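PDB 3CJX: ChrR-like cupin domain-containing protein from Ralstonia eutropha, which is of unknown function but folds as a cupin, with the double-sheet beta architecture of the ChrR-like cupin family. Local coordinates for residues Lys83-Ala86 / Gly87-Leu90; Asn101-Arg104 / Asp105-Gly108. All coordinates share one frame; numbering follows the deposited sequence.

Contact 1 (Lys83-Ala86 / Gly87-Leu90); sequences KQTA and GCYL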
ATOM      1  N   LYS A  83     -13.890   4.378  12.992  1.00 37.45           N
ATOM      2  CA  LYS A  83     -13.545   3.179  12.252  1.00 37.19           C
ATOM      3  C   LYS A  83     -13.825   3.380  10.758  1.00 37.40           C
ATOM      4  O   LYS A  83     -14.696   4.175  10.385  1.00 37.94           O
ATOM      5  CB  LYS A  83     -14.259   1.974  12.869  1.00 36.16           C
ATOM      6  CG  LYS A  83     -13.747   1.720  14.324  1.00 39.35           C
ATOM      7  CD  LYS A  83     -14.246   0.437  15.001  1.00 39.98           C
ATOM      8  CE  LYS A  83     -13.727   0.335  16.464  1.00 35.79           C
ATOM      9  N   GLN A  84     -13.027   2.740   9.909  1.00 36.62           N
ATOM     10  CA  GLN A  84     -13.195   2.848   8.473  1.00 36.10           C
ATOM     11  C   GLN A  84     -13.804   1.553   8.022  1.00 35.86           C
ATOM     12  O   GLN A  84     -13.226   0.514   8.279  1.00 36.42           O
ATOM     13  CB  GLN A  84     -11.848   3.056   7.785  1.00 36.55           C
ATOM     14  CG  GLN A  84     -11.168   4.342   8.177  1.00 36.80           C
ATOM     15  CD  GLN A  84     -12.026   5.548   7.862  1.00 38.55           C
ATOM     16  OE1 GLN A  84     -12.112   6.004   6.697  1.00 37.64           O
ATOM     17  NE2 GLN A  84     -12.660   6.089   8.902  1.00 27.83           N
ATOM     18  N   THR A  85     -14.948   1.619   7.339  1.00 35.37           N
ATOM     19  CA  THR A  85     -15.657   0.428   6.868  1.00 35.14           C
ATOM     20  C   THR A  85     -16.048   0.610   5.410  1.00 34.78           C
ATOM     21  O   THR A  85     -15.623   1.564   4.801  1.00 36.14           O
ATOM     22  CB  THR A  85     -16.863   0.112   7.788  1.00 35.08           C
ATOM     23  OG1 THR A  85     -17.576   1.312   8.092  1.00 35.11           O
ATOM     24  CG2 THR A  85     -16.393  -0.454   9.092  1.00 30.93           C
ATOM     25  N   ALA A  86     -16.818  -0.313   4.848  1.00 35.29           N
ATOM     26  CA  ALA A  86     -17.227  -0.278   3.432  1.00 35.11           C
ATOM     27  C   ALA A  86     -17.714   1.081   2.947  1.00 35.61           C
ATOM     28  O   ALA A  86     -18.601   1.688   3.531  1.00 36.34           O
ATOM     29  CB  ALA A  86     -18.310  -1.333   3.189  1.00 33.97           C
ATOM     30  N   GLY A  87     -17.118   1.568   1.871  1.00 36.91           N
ATOM     31  CA  GLY A  87     -17.495   2.854   1.308  1.00 36.34           C
ATOM     32  C   GLY A  87     -16.855   4.054   1.976  1.00 36.66           C
ATOM     33  O   GLY A  87     -17.188   5.189   1.622  1.00 36.51           O
ATOM     34  N   CYS A  88     -15.945   3.838   2.928  1.00 35.50           N
ATOM     35  CA  CYS A  88     -15.291   4.972   3.584  1.00 36.53           C
ATOM     36  C   CYS A  88     -14.037   5.467   2.863  1.00 35.06           C
ATOM     37  O   CYS A  88     -13.238   4.686   2.358  1.00 35.47           O
ATOM     38  CB  CYS A  88     -14.932   4.627   5.026  1.00 37.57           C
ATOM     39  SG  CYS A  88     -16.393   4.349   6.072  1.00 37.52           S
ATOM     40  N   TYR A  89     -13.884   6.772   2.817  1.00 34.25           N
ATOM     41  CA  TYR A  89     -12.701   7.401   2.255  1.00 34.11           C
ATOM     42  C   TYR A  89     -11.997   8.192   3.359  1.00 34.11           C
ATOM     43  O   TYR A  89     -12.618   8.700   4.284  1.00 32.31           O
ATOM     44  CB  TYR A  89     -13.071   8.307   1.086  1.00 33.83           C
ATOM     45  CG  TYR A  89     -12.014   9.311   0.716  1.00 31.97           C
ATOM     46  CD1 TYR A  89     -10.969   8.978  -0.123  1.00 32.24           C
ATOM     47  CD2 TYR A  89     -12.076  10.611   1.192  1.00 33.53           C
ATOM     48  CE1 TYR A  89     -10.013   9.902  -0.461  1.00 31.04           C
ATOM     49  CE2 TYR A  89     -11.128  11.544   0.851  1.00 33.86           C
ATOM     50  CZ  TYR A  89     -10.105  11.186   0.031  1.00 31.73           C
ATOM     51  OH  TYR A  89      -9.176  12.119  -0.264  1.00 30.93           O
ATOM     52  N   LEU A  90     -10.683   8.256   3.253  1.00 35.40           N
ATOM     53  CA  LEU A  90      -9.837   9.000   4.172  1.00 36.14           C
ATOM     54  C   LEU A  90      -8.754   9.747   3.415  1.00 34.25           C
ATOM     55  O   LEU A  90      -8.079   9.173   2.579  1.00 33.01           O
ATOM     56  CB  LEU A  90      -9.127   8.035   5.123  1.00 36.98           C
ATOM     57  CG  LEU A  90      -8.057   8.664   6.010  1.00 40.29           C
ATOM     58  CD1 LEU A  90      -8.749   9.503   7.070  1.00 43.50           C
ATOM     59  CD2 LEU A  90      -7.188   7.592   6.625  1.00 40.02           C
TER

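Contact 2 (Asn101-Arg104 / Asp105-Gly108); sequences NTPR and DNEG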
ATOM      1  N   ASN A 101      -4.693  -0.429  12.421  1.00 33.93           N
ATOM      2  CA  ASN A 101      -5.128  -1.601  13.146  1.00 34.48           C
ATOM      3  C   ASN A 101      -6.317  -2.234  12.441  1.00 34.65           C
ATOM      4  O   ASN A 101      -7.184  -1.507  11.937  1.00 33.63           O
ATOM      5  CB  ASN A 101      -5.643  -1.240  14.543  1.00 34.87           C
ATOM      6  CG  ASN A 101      -4.579  -0.664  15.458  1.00 34.89           C
ATOM      7  OD1 ASN A 101      -3.850  -1.401  16.129  1.00 34.60           O
ATOM      8  ND2 ASN A 101      -4.562   0.658  15.572  1.00 32.81           N
ATOM      9  N   THR A 102      -6.347  -3.568  12.389  1.00 34.53           N
ATOM     10  CA  THR A 102      -7.545  -4.283  11.974  1.00 34.36           C
ATOM     11  C   THR A 102      -7.992  -4.961  13.249  1.00 34.45           C
ATOM     12  O   THR A 102      -7.221  -5.716  13.840  1.00 34.55           O
ATOM     13  CB  THR A 102      -7.361  -5.346  10.867  1.00 34.36           C
ATOM     14  OG1 THR A 102      -6.258  -6.207  11.173  1.00 33.16           O
ATOM     15  CG2 THR A 102      -7.164  -4.690   9.515  1.00 32.58           C
ATOM     16  N   PRO A 103      -9.220  -4.684  13.695  1.00 35.78           N
ATOM     17  CA  PRO A 103      -9.720  -5.359  14.900  1.00 36.28           C
ATOM     18  C   PRO A 103      -9.647  -6.874  14.821  1.00 36.83           C
ATOM     19  O   PRO A 103      -9.891  -7.440  13.756  1.00 36.30           O
ATOM     20  CB  PRO A 103     -11.203  -4.963  14.943  1.00 35.59           C
ATOM     21  CG  PRO A 103     -11.300  -3.710  14.141  1.00 36.46           C
ATOM     22  CD  PRO A 103     -10.214  -3.754  13.114  1.00 36.20           C
ATOM     23  N   ARG A 104      -9.354  -7.526  15.947  1.00 38.54           N
ATOM     24  CA  ARG A 104      -9.353  -8.992  15.992  1.00 40.02           C
ATOM     25  C   ARG A 104     -10.723  -9.572  15.639  1.00 40.24           C
ATOM     26  O   ARG A 104     -10.814 -10.694  15.135  1.00 40.95           O
ATOM     27  CB  ARG A 104      -8.980  -9.509  17.376  1.00 39.94           C
ATOM     28  CG  ARG A 104      -8.690 -11.003  17.358  1.00 44.30           C
ATOM     29  CD  ARG A 104      -8.100 -11.547  18.651  1.00 52.60           C
ATOM     30  NE  ARG A 104      -9.015 -11.520  19.790  1.00 52.23           N
ATOM     31  CZ  ARG A 104      -8.697 -11.954  21.009  1.00 54.30           C
ATOM     32  NH1 ARG A 104      -7.486 -12.446  21.269  1.00 57.48           N
ATOM     33  NH2 ARG A 104      -9.595 -11.888  21.977  1.00 58.84           N
ATOM     34  N   ASP A 105     -11.779  -8.790  15.866  1.00 39.80           N
ATOM     35  CA  ASP A 105     -13.127  -9.271  15.662  1.00 39.81           C
ATOM     36  C   ASP A 105     -13.620  -9.206  14.236  1.00 39.13           C
ATOM     37  O   ASP A 105     -14.775  -9.530  13.997  1.00 40.03           O
ATOM     38  CB  ASP A 105     -14.103  -8.496  16.532  1.00 40.31           C
ATOM     39  CG  ASP A 105     -13.481  -8.012  17.817  1.00 44.88           C
ATOM     40  OD1 ASP A 105     -13.382  -8.813  18.783  1.00 47.93           O
ATOM     41  OD2 ASP A 105     -13.120  -6.813  17.852  1.00 50.42           O
ATOM     42  N   ASN A 106     -12.798  -8.769  13.289  1.00 38.70           N
ATOM     43  CA  ASN A 106     -13.230  -8.773  11.893  1.00 38.40           C
ATOM     44  C   ASN A 106     -13.458 -10.226  11.486  1.00 39.20           C
ATOM     45  O   ASN A 106     -12.631 -11.078  11.819  1.00 38.78           O
ATOM     46  CB  ASN A 106     -12.163  -8.173  10.964  1.00 37.92           C
ATOM     47  CG  ASN A 106     -11.970  -6.684  11.152  1.00 36.66           C
ATOM     48  OD1 ASN A 106     -12.606  -6.063  11.995  1.00 40.96           O
ATOM     49  ND2 ASN A 106     -11.079  -6.106  10.368  1.00 34.52           N
ATOM     50  N   GLU A 107     -14.557 -10.525  10.790  1.00 40.48           N
ATOM     51  CA  GLU A 107     -14.789 -11.900  10.368  0.50 40.73           C
ATOM     52  C   GLU A 107     -13.921 -12.246   9.152  1.00 40.69           C
ATOM     53  O   GLU A 107     -13.610 -13.410   8.934  1.00 43.01           O
ATOM     54  CB  GLU A 107     -16.277 -12.152  10.097  0.50 41.06           C
ATOM     55  CG  GLU A 107     -16.704 -13.640  10.151  0.50 40.26           C
ATOM     56  CD  GLU A 107     -16.657 -14.252  11.543  0.50 31.97           C
ATOM     57  OE1 GLU A 107     -16.191 -13.591  12.499  0.50 26.59           O
ATOM     58  OE2 GLU A 107     -17.106 -15.408  11.680  0.50 33.90           O
ATOM     59  N   GLY A 108     -13.507 -11.242   8.389  1.00 39.53           N
ATOM     60  CA  GLY A 108     -12.663 -11.502   7.243  1.00 38.98           C
ATOM     61  C   GLY A 108     -11.619 -10.454   6.918  1.00 38.53           C
ATOM     62  O   GLY A 108     -11.142  -9.713   7.781  1.00 38.19           O
TER

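Contact 1 (Lys83-Ala86 / Gly87-Leu90)
Thr85 and Cys88 face each other as the ends of a type II beta turn, with Ala86 and Gly87 at its corners, and the chain comes back at 152° to its former direction. Cys88 N donates to Thr85 O across 3.0 Å, the bond that closes the turn. Ala86 has the polyproline-like backbone of the first corner. The second corner of a type II turn calls for a positive phi, which glycine adopts readily, and Gly87 fills it.

The thiol adds a second tie. Cys88 SG lies beside its own backbone N, anti to the carbonyl carbon (chi1 -66°), and from there reaches back to the opposite arm, where Thr85 N donates to it over 3.3 Å at a nearly straight 163°. A small polarisable side chain suits the inner side of the turn, since it accepts this N-H at close quarters. Gln84 is bent at chi2, which brings OE1 over the returning arm, 3.6 Å from Cys88 CB and 3.9 Å from Leu90 CB; its NE2 bonds to Gln82 O. Leu90 also packs on Trp74 and Tyr76 of strand 73-76.

Backbone bonds join Gln84 to Trp74 but Cys88 to Thr69, so the two arms belong to different sheets: a tight turn between edge strands of the two-sheet cupin fold.

Contact 2 (Asn101-Arg104 / Asp105-Gly108)
Pro103 and Asn106 meet at the two ends of a type I beta turn; Asp105 and Asn106 bury the most surface here, Arg104 somewhat less. Asn106 N donates to Pro103 O over 3.2 Å, straight at the hydrogen (169°) but well above the carbonyl plane.

The side chain of Asn106 folds back against the start of the bend. With CG beside the backbone N (chi1 -69°), the amide comes up to the proline ring, and OD1 lies 3.4 Å from both Pro103 CB and CG. Its ND2 is 3.8 Å from Thr102 CB. That amide nitrogen is given to Cys73 O, which fixes the end of the side chain against strand 73-76; Pro103 rests on Cys73 and Tyr75 of the same strand. Proline suits the position before the two corners: its ring fixes phi and it has no N-H to satisfy.

Asp105 turns outward, with OD2 3.9 Å from Pro103 CB. Arg104 NE and Asp105 OD1 stand 5.2 Å apart, too far for a salt bridge, so any attraction is probably weak. The contact therefore depends on one backbone bond and van der Waals packing, with Asn106 ND2 bonded to Cys73 O of the neighbouring strand.

How the contacts relate
From the N terminus the chain first makes the turn of contact 1, which joins strand 84-85 to strand 88-92 and so passes from the edge of one sheet to the edge of the other. It then runs through strand 97-101, back in the first sheet, and enters the loop folded by contact 2 before strand 110-117 of the second sheet. Each contact closes its own short bend; they follow in series and neither nests nor crosses. Their centres are 14 Å apart and their nearest atoms about 5 Å, without touching. Strand 73-76 is the common neighbour: Thr85 and Pro103 both touch Cys73, so the two sheet-to-sheet connections border one strand.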